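Long-range contacts in protein ppBat (Bacteroides thetaiotaomicron VPI-5482, PDB 3CNE), which binds flavins such as lumichrome, riboflavin, FMN and FAD, may store them, and appears to lack proteolytic and chaperone activity: residues 71-76 against 108-113; 76-81 against 114-119; 127-132 against 154-159. All coordinates share one frame; numbering follows the deposited sequence.

Interaction 1: 71-76 against 108-113. With ZN (zinc ion), chain E.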
loop_
_atom_site.group_PDB
_atom_site.type_symbol
_atom_site.label_atom_id
_atom_site.label_comp_id
_atom_site.label_asym_id
_atom_site.label_seq_id
_atom_site.Cartn_x
_atom_site.Cartn_y
_atom_site.Cartn_z
ATOM N N VAL A 71 4.757 -1.858 15.081
ATOM C CA VAL A 71 3.825 -1.135 14.213
ATOM C C VAL A 71 2.461 -1.835 14.250
ATOM O O VAL A 71 2.378 -3.048 14.065
ATOM C CB VAL A 71 4.302 -1.059 12.731
ATOM C CG1 VAL A 71 3.224 -0.538 11.849
ATOM C CG2 VAL A 71 5.554 -0.158 12.604
ATOM N N PHE A 72 1.404 -1.079 14.531
ATOM C CA PHE A 72 0.055 -1.629 14.415
ATOM C C PHE A 72 -0.569 -1.099 13.134
ATOM O O PHE A 72 -0.882 0.097 13.017
ATOM C CB PHE A 72 -0.855 -1.282 15.596
ATOM C CG PHE A 72 -2.223 -1.913 15.466
ATOM C CD1 PHE A 72 -2.420 -3.251 15.825
ATOM C CD2 PHE A 72 -3.282 -1.210 14.908
ATOM C CE1 PHE A 72 -3.695 -3.885 15.655
ATOM C CE2 PHE A 72 -4.544 -1.808 14.766
ATOM C CZ PHE A 72 -4.739 -3.152 15.134
ATOM N N SER A 73 -0.744 -1.998 12.180
ATOM C CA SER A 73 -1.241 -1.613 10.868
ATOM C C SER A 73 -2.733 -1.972 10.794
ATOM O O SER A 73 -3.120 -3.142 10.752
ATOM C CB SER A 73 -0.413 -2.295 9.773
ATOM O OG SER A 73 -0.459 -1.558 8.560
ATOM N N CYS A 74 -3.556 -0.933 10.805
ATOM C CA CYS A 74 -4.963 -1.069 11.016
ATOM C C CYS A 74 -5.689 -1.552 9.728
ATOM O O CYS A 74 -5.136 -1.540 8.637
ATOM C CB CYS A 74 -5.481 0.292 11.464
ATOM S SG CYS A 74 -7.105 0.296 12.230
ATOM N N GLY A 75 -6.938 -1.934 9.888
ATOM C CA GLY A 75 -7.744 -2.428 8.778
ATOM C C GLY A 75 -9.170 -2.615 9.250
ATOM O O GLY A 75 -9.498 -2.300 10.389
ATOM N N ASP A 76 -10.015 -3.173 8.376
ATOM C CA ASP A 76 -11.413 -3.281 8.662
ATOM C C ASP A 76 -11.710 -4.369 9.678
ATOM O O ASP A 76 -12.837 -4.485 10.137
ATOM C CB ASP A 76 -12.204 -3.490 7.362
ATOM C CG ASP A 76 -12.268 -2.217 6.524
ATOM O OD1 ASP A 76 -11.875 -1.136 7.026
ATOM O OD2 ASP A 76 -12.702 -2.308 5.374
ATOM N N ILE A 108 4.060 2.382 17.244
ATOM C CA ILE A 108 3.754 3.068 15.996
ATOM C C ILE A 108 2.420 2.529 15.437
ATOM O O ILE A 108 2.193 1.319 15.382
ATOM C CB ILE A 108 4.851 2.845 14.918
ATOM C CG1 ILE A 108 6.212 3.402 15.369
ATOM C CG2 ILE A 108 4.421 3.475 13.564
ATOM C CD1 ILE A 108 7.402 2.594 14.862
ATOM N N GLY A 109 1.528 3.428 15.039
ATOM C CA GLY A 109 0.279 2.980 14.467
ATOM C C GLY A 109 -0.524 4.145 13.948
ATOM O O GLY A 109 -0.166 5.310 14.169
ATOM N N HIS A 110 -1.581 3.809 13.220
ATOM C CA HIS A 110 -2.437 4.792 12.603
ATOM C C HIS A 110 -3.888 4.326 12.668
ATOM O O HIS A 110 -4.164 3.174 13.036
ATOM C CB HIS A 110 -2.006 5.052 11.149
ATOM C CG HIS A 110 -2.262 3.901 10.221
ATOM N ND1 HIS A 110 -1.380 2.852 10.075
ATOM C CD2 HIS A 110 -3.292 3.646 9.381
ATOM C CE1 HIS A 110 -1.856 2.000 9.181
ATOM N NE2 HIS A 110 -3.014 2.458 8.748
ATOM N N CYS A 111 -4.790 5.235 12.289
ATOM C CA CYS A 111 -6.231 4.994 12.237
ATOM C C CYS A 111 -6.746 4.584 13.631
ATOM O O CYS A 111 -6.712 5.413 14.536
ATOM C CB CYS A 111 -6.607 4.049 11.080
ATOM S SG CYS A 111 -8.357 4.148 10.616
ATOM N N ALA A 112 -7.187 3.345 13.845
ATOM C CA ALA A 112 -7.613 2.951 15.213
ATOM C C ALA A 112 -6.495 2.325 16.055
ATOM O O ALA A 112 -6.752 1.824 17.151
ATOM C CB ALA A 112 -8.881 2.022 15.174
ATOM N N GLY A 113 -5.253 2.371 15.547
ATOM C CA GLY A 113 -4.081 1.884 16.264
ATOM C C GLY A 113 -3.944 2.440 17.675
ATOM O O GLY A 113 -3.652 1.692 18.623
HETATM ZN ZN ZN E . -8.616 1.535 11.023
#
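The parallel strands 69-73 and 106-110 are joined most firmly where Phe72 N donates to Ile108 O at 2.7 Å, nearly along the C=O axis (162°). Val71 CG2 rests obliquely on CB and CG2 of Ile108 beside this bond. From the other side of the sheet the Phe72 ring, its CG anti to the backbone N, brings CD2 to 3.5 Å from Gly113 CA. Phe72 O is buried without a hydrogen-bonding partner; Gly109 CA meets it in a CA-H...O contact of 3.4 Å. At the end of the strand, residues 110-113 form a type II' turn in which Cys111 takes a positive phi (59°), consistent with the nucleophile elbow of the DJ-1/PfpI family. Here that cysteine is a zinc ligand: Cys74 SG binds the ion at 2.3 Å, Cys111 SG lies 2.7 Å from it, and Ala112 N donates to Cys74 SG over 3.5 Å. The His110 ring, in the crowded position between backbone N and carbonyl carbon, turns one face to Cys74 CB and its edge to Ser73 OG, while ND1 bonds to Tyr21 and NE2 to Glu160. An alanine here would remove both bonds and would probably loosen the packing against Cys74 CB. By contrast, exposed Asp76 makes no contact with 108-113, OD1 staying 7.3 Å from Cys111 SG, and packs on Phe26 of the second subunit.

Interaction 2: 76-81 against 114-119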
loop_
_atom_site.group_PDB
_atom_site.type_symbol
_atom_site.label_atom_id
_atom_site.label_comp_id
_atom_site.label_asym_id
_atom_site.label_seq_id
_atom_site.Cartn_x
_atom_site.Cartn_y
_atom_site.Cartn_z
ATOM N N ASP A 76 -10.015 -3.173 8.376
ATOM C CA ASP A 76 -11.413 -3.281 8.662
ATOM C C ASP A 76 -11.710 -4.369 9.678
ATOM O O ASP A 76 -12.837 -4.485 10.137
ATOM C CB ASP A 76 -12.204 -3.490 7.362
ATOM C CG ASP A 76 -12.268 -2.217 6.524
ATOM O OD1 ASP A 76 -11.875 -1.136 7.026
ATOM O OD2 ASP A 76 -12.702 -2.308 5.374
ATOM N N ALA A 77 -10.698 -5.154 10.040
ATOM C CA ALA A 77 -10.793 -6.040 11.209
ATOM C C ALA A 77 -10.974 -5.306 12.522
ATOM O O ALA A 77 -11.609 -5.831 13.459
ATOM C CB ALA A 77 -9.547 -6.950 11.311
ATOM N N VAL A 78 -10.407 -4.116 12.641
ATOM C CA VAL A 78 -10.374 -3.474 13.970
ATOM C C VAL A 78 -11.770 -3.092 14.512
ATOM O O VAL A 78 -12.057 -3.323 15.683
ATOM C CB VAL A 78 -9.438 -2.255 13.974
ATOM C CG1 VAL A 78 -9.493 -1.532 15.309
ATOM C CG2 VAL A 78 -8.005 -2.723 13.646
ATOM N N PRO A 79 -12.633 -2.499 13.681
ATOM C CA PRO A 79 -13.996 -2.232 14.192
ATOM C C PRO A 79 -14.849 -3.476 14.548
ATOM O O PRO A 79 -15.933 -3.330 15.129
ATOM C CB PRO A 79 -14.627 -1.418 13.068
ATOM C CG PRO A 79 -13.442 -0.819 12.327
ATOM C CD PRO A 79 -12.465 -1.963 12.318
ATOM N N VAL A 80 -14.370 -4.688 14.254
ATOM C CA VAL A 80 -15.045 -5.890 14.787
ATOM C C VAL A 80 -14.263 -6.563 15.899
ATOM O O VAL A 80 -14.706 -7.566 16.442
ATOM C CB VAL A 80 -15.429 -6.953 13.694
ATOM C CG1 VAL A 80 -16.496 -6.399 12.794
ATOM C CG2 VAL A 80 -14.215 -7.448 12.890
ATOM N N PHE A 81 -13.099 -6.002 16.234
ATOM C CA PHE A 81 -12.231 -6.557 17.259
ATOM C C PHE A 81 -13.011 -6.866 18.544
ATOM O O PHE A 81 -12.833 -7.934 19.137
ATOM C CB PHE A 81 -11.072 -5.594 17.542
ATOM C CG PHE A 81 -10.215 -5.998 18.709
ATOM C CD1 PHE A 81 -9.185 -6.923 18.550
ATOM C CD2 PHE A 81 -10.420 -5.437 19.966
ATOM C CE1 PHE A 81 -8.388 -7.281 19.641
ATOM C CE2 PHE A 81 -9.640 -5.812 21.056
ATOM C CZ PHE A 81 -8.622 -6.741 20.879
ATOM N N ALA A 114 -4.154 3.752 17.826
ATOM C CA ALA A 114 -4.037 4.395 19.142
ATOM C C ALA A 114 -5.078 3.825 20.118
ATOM O O ALA A 114 -4.844 3.770 21.341
ATOM C CB ALA A 114 -4.219 5.893 19.019
HETATM N N MSE A 115 -6.220 3.401 19.575
HETATM C CA MSE A 115 -7.276 2.823 20.408
HETATM C C MSE A 115 -6.873 1.436 20.891
HETATM O O MSE A 115 -7.068 1.098 22.057
HETATM C CB MSE A 115 -8.590 2.774 19.656
HETATM C CG MSE A 115 -9.771 2.322 20.509
HETATM SE SE MSE A 115 -11.318 1.925 19.382
HETATM C CE MSE A 115 -10.734 0.330 18.382
HETATM N N MSE A 116 -6.286 0.647 19.992
HETATM C CA MSE A 116 -5.762 -0.670 20.370
HETATM C C MSE A 116 -4.728 -0.512 21.501
HETATM O O MSE A 116 -4.720 -1.277 22.468
HETATM C CB MSE A 116 -5.172 -1.383 19.151
HETATM C CG MSE A 116 -6.217 -1.666 18.062
HETATM SE SE MSE A 116 -7.549 -2.977 18.703
HETATM C CE MSE A 116 -6.437 -4.516 18.613
ATOM N N PHE A 117 -3.852 0.482 21.355
ATOM C CA PHE A 117 -2.890 0.823 22.392
ATOM C C PHE A 117 -3.609 1.207 23.690
ATOM O O PHE A 117 -3.278 0.676 24.751
ATOM C CB PHE A 117 -1.942 1.959 21.927
ATOM C CG PHE A 117 -1.041 1.595 20.757
ATOM C CD1 PHE A 117 -0.768 0.268 20.432
ATOM C CD2 PHE A 117 -0.427 2.604 20.004
ATOM C CE1 PHE A 117 0.108 -0.053 19.347
ATOM C CE2 PHE A 117 0.438 2.297 18.932
ATOM C CZ PHE A 117 0.694 0.962 18.603
ATOM N N ASP A 118 -4.601 2.100 23.593
ATOM C CA ASP A 118 -5.328 2.599 24.751
ATOM C C ASP A 118 -5.937 1.477 25.574
ATOM O O ASP A 118 -5.853 1.500 26.806
ATOM C CB ASP A 118 -6.424 3.603 24.350
ATOM C CG ASP A 118 -7.310 4.044 25.558
ATOM O OD1 ASP A 118 -7.458 3.288 26.537
ATOM O OD2 ASP A 118 -7.892 5.137 25.553
ATOM N N PHE A 119 -6.528 0.497 24.887
ATOM C CA PHE A 119 -7.191 -0.638 25.530
ATOM C C PHE A 119 -6.285 -1.320 26.539
ATOM O O PHE A 119 -6.756 -1.870 27.540
ATOM C CB PHE A 119 -7.649 -1.675 24.482
ATOM C CG PHE A 119 -8.855 -1.262 23.669
ATOM C CD1 PHE A 119 -9.626 -0.170 24.023
ATOM C CD2 PHE A 119 -9.251 -2.031 22.574
ATOM C CE1 PHE A 119 -10.749 0.182 23.282
ATOM C CE2 PHE A 119 -10.360 -1.699 21.825
ATOM C CZ PHE A 119 -11.121 -0.593 22.178
#
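Met115, modelled like Met116 as selenomethionine, opens the contact from helix 113-119. Its chain leaves extended, with CG anti to the backbone N, and bends only at chi3 (67°), so that it runs alongside Val78, pointing the other way, and sets CE 3.8 Å from Val78 CG1. Ala137 flanks Met115 from a loop. One residue on, Met116 points its first bond less directly at the loop, but bends at both chi2 and chi3 bring its end over the Phe81 ring. SE sits 4.0 Å from the ring centroid, 12° off the normal, and CE lies over the same face in a CH-pi contact, closest to Phe81 CE1 at 3.5 Å. This Met-aromatic arrangement is the heart of the contact; it packs the loop after strand 69-73 against the helix that follows strand 106-110 in the alpha/beta fold of the DJ-1/PfpI family. SE also reaches Val78 CG1 tip to tip at 4.2 Å, and Leu93 and Met94 of helix 88-102 touch the same side chain. A turn further along the helix, Phe119 comes back to the loop: its CD2 stands 4.1 Å from Phe81 CE2, the two side chains reaching toward each other. The Phe119 ring carries Met115 O over one face, 3.3 Å above its plane, while Phe119 N donates to that same oxygen. Around these apolar groups, Asn90 lies against Phe81 and Gln82 against Phe119.

Interaction 3: 127-132 against 154-159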
loop_
_atom_site.group_PDB
_atom_site.type_symbol
_atom_site.label_atom_id
_atom_site.label_comp_id
_atom_site.label_asym_id
_atom_site.label_seq_id
_atom_site.Cartn_x
_atom_site.Cartn_y
_atom_site.Cartn_z
ATOM N N LYS A 127 -0.305 11.994 24.362
ATOM C CA LYS A 127 -1.079 12.468 23.231
ATOM C C LYS A 127 -1.023 11.453 22.106
ATOM O O LYS A 127 0.049 10.919 21.790
ATOM C CB LYS A 127 -0.575 13.825 22.758
ATOM C CG LYS A 127 -1.112 14.981 23.615
ATOM C CD LYS A 127 -0.378 16.283 23.307
ATOM C CE LYS A 127 1.064 16.226 23.806
ATOM N NZ LYS A 127 1.922 17.314 23.204
ATOM N N VAL A 128 -2.179 11.175 21.528
ATOM C CA VAL A 128 -2.275 10.265 20.388
ATOM C C VAL A 128 -3.155 10.851 19.316
ATOM O O VAL A 128 -4.112 11.581 19.608
ATOM C CB VAL A 128 -2.849 8.864 20.756
ATOM C CG1 VAL A 128 -1.893 8.082 21.646
ATOM C CG2 VAL A 128 -4.269 8.966 21.382
ATOM N N ALA A 129 -2.826 10.521 18.074
ATOM C CA ALA A 129 -3.684 10.807 16.946
ATOM C C ALA A 129 -4.416 9.510 16.623
ATOM O O ALA A 129 -3.858 8.406 16.731
ATOM C CB ALA A 129 -2.887 11.277 15.767
ATOM N N VAL A 130 -5.674 9.668 16.245
ATOM C CA VAL A 130 -6.604 8.564 16.117
ATOM C C VAL A 130 -7.652 8.975 15.104
ATOM O O VAL A 130 -7.914 10.178 14.921
ATOM C CB VAL A 130 -7.223 8.201 17.492
ATOM C CG1 VAL A 130 -8.058 9.339 18.051
ATOM C CG2 VAL A 130 -8.046 6.929 17.424
ATOM N N HIS A 131 -8.223 7.981 14.425
ATOM C CA HIS A 131 -9.299 8.216 13.493
ATOM C C HIS A 131 -10.466 8.867 14.252
ATOM O O HIS A 131 -10.783 8.428 15.351
ATOM C CB HIS A 131 -9.751 6.891 12.860
ATOM C CG HIS A 131 -10.693 7.077 11.721
ATOM N ND1 HIS A 131 -12.024 7.389 11.900
ATOM C CD2 HIS A 131 -10.492 7.035 10.384
ATOM C CE1 HIS A 131 -12.604 7.521 10.721
ATOM N NE2 HIS A 131 -11.693 7.318 9.786
ATOM N N PRO A 132 -11.088 9.922 13.686
ATOM C CA PRO A 132 -12.202 10.604 14.368
ATOM C C PRO A 132 -13.257 9.680 14.973
ATOM O O PRO A 132 -13.696 9.902 16.102
ATOM C CB PRO A 132 -12.811 11.470 13.258
ATOM C CG PRO A 132 -11.648 11.799 12.404
ATOM C CD PRO A 132 -10.782 10.564 12.393
ATOM N N PHE A 154 5.347 6.949 21.554
ATOM C CA PHE A 154 4.193 6.786 20.680
ATOM C C PHE A 154 4.244 7.661 19.438
ATOM O O PHE A 154 4.341 8.873 19.529
ATOM C CB PHE A 154 2.878 7.030 21.443
ATOM C CG PHE A 154 2.618 6.019 22.503
ATOM C CD1 PHE A 154 1.927 4.841 22.209
ATOM C CD2 PHE A 154 3.088 6.217 23.797
ATOM C CE1 PHE A 154 1.717 3.872 23.192
ATOM C CE2 PHE A 154 2.857 5.253 24.796
ATOM C CZ PHE A 154 2.181 4.089 24.490
ATOM N N PHE A 155 4.136 7.008 18.285
ATOM C CA PHE A 155 4.145 7.666 16.983
ATOM C C PHE A 155 2.843 7.230 16.316
ATOM O O PHE A 155 2.753 6.127 15.796
ATOM C CB PHE A 155 5.354 7.186 16.159
ATOM C CG PHE A 155 6.695 7.584 16.736
ATOM C CD1 PHE A 155 7.538 8.451 16.030
ATOM C CD2 PHE A 155 7.123 7.098 17.969
ATOM C CE1 PHE A 155 8.780 8.847 16.560
ATOM C CE2 PHE A 155 8.367 7.490 18.505
ATOM C CZ PHE A 155 9.188 8.366 17.789
ATOM N N THR A 156 1.820 8.082 16.361
ATOM C CA THR A 156 0.520 7.690 15.843
ATOM C C THR A 156 0.024 8.701 14.821
ATOM O O THR A 156 0.287 9.904 14.932
ATOM C CB THR A 156 -0.525 7.486 16.967
ATOM O OG1 THR A 156 -0.744 8.719 17.673
ATOM C CG2 THR A 156 -0.044 6.443 17.952
ATOM N N ALA A 157 -0.661 8.189 13.806
ATOM C CA ALA A 157 -1.239 9.028 12.763
ATOM C C ALA A 157 -2.747 8.798 12.738
ATOM O O ALA A 157 -3.219 7.693 13.014
ATOM C CB ALA A 157 -0.616 8.699 11.427
ATOM N N GLN A 158 -3.486 9.851 12.423
ATOM C CA GLN A 158 -4.928 9.809 12.360
ATOM C C GLN A 158 -5.423 8.688 11.427
ATOM O O GLN A 158 -6.325 7.925 11.787
ATOM C CB GLN A 158 -5.447 11.167 11.889
ATOM C CG GLN A 158 -6.923 11.349 12.090
ATOM C CD GLN A 158 -7.400 12.732 11.733
ATOM O OE1 GLN A 158 -7.784 12.989 10.589
ATOM N NE2 GLN A 158 -7.403 13.628 12.715
ATOM N N ASP A 159 -4.816 8.561 10.252
ATOM C CA ASP A 159 -5.152 7.433 9.360
ATOM C C ASP A 159 -4.115 7.256 8.247
ATOM O O ASP A 159 -3.057 7.890 8.299
ATOM C CB ASP A 159 -6.557 7.580 8.805
ATOM C CG ASP A 159 -6.741 8.838 8.042
ATOM O OD1 ASP A 159 -5.762 9.296 7.431
ATOM O OD2 ASP A 159 -7.860 9.393 8.055
HETATM O O HOH W 1 1.270 9.318 19.762
#
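Ala129 N donates to Thr156 OG1 at 2.8 Å in a fairly straight bond (160° at the hydrogen), so a side-chain hydroxyl, and not a backbone carbonyl, receives this N-H of the short strand 127-129. Thr156 holds OG1 in the crowded position between its backbone N and carbonyl carbon, which turns the hydroxyl toward segment 127-132. A water extends the link, within hydrogen-bonding distance of Lys127 O (2.9 Å) and hydrogen-bonded to Thr156 OG1 (3.0 Å). Ala129 CB fits over the other backbone, 3.6 Å from Thr156 O.

Farther along, Gln158 carries the packing with its aliphatic part. CG, anti to the backbone N, stands 3.2 Å from Val130 O, and the extended chain crosses the Pro132 ring at about a right angle, CG lying 3.9 Å from Pro132 CD. The same CD sits over one face of the His131 imidazole, whose CB is 3.7 Å from Gln158 O. His131 ND1 accepts a hydrogen bond from Leu133 N, which would place the proton of a neutral ring on NE2, 4.7 Å from Asp159 OD2; the carboxylate may favour that tautomer.

The outer shell holds both segments. Val128 shares backbone bonds with Ile142 and Thr144 of strand 142-144, and Phe155 shares them with Met107 and Gly109 of strand 106-110. Asp159 bonds through N to Thr162 OG1 and weakly through OD1 to Asn161 N. A small parallel sheet is thus laid against the central sheet of the DJ-1/PfpI fold, with His131 reaching the zinc-binding Cys111 and Asp159 beside Asn161 of the riboflavin site shared between the two subunits.

In the fold
The centre of interaction 1 lies about 4 Å from the centre of the chain, about 8 Å from that of interaction 2 and about 9 Å from that of interaction 3; the latter two are about 12 Å apart. Interactions 1 and 2 alternate along the sequence and share Asp76, and Phe72 packs on both Val78 and Met116. Interaction 3 follows both. Strands 106-110 and 154-157, neighbours in the central sheet, tie it to interaction 1, while Ala114 of helix 113-119 packs on residues 128-130. Turn 110-113 thus meets interaction 2 through Ala112 and Val78 and interaction 3 through Cys111 and His131; the side chain of zinc ligand Cys111 is about 8 Å from that of riboflavin-binding Asn161.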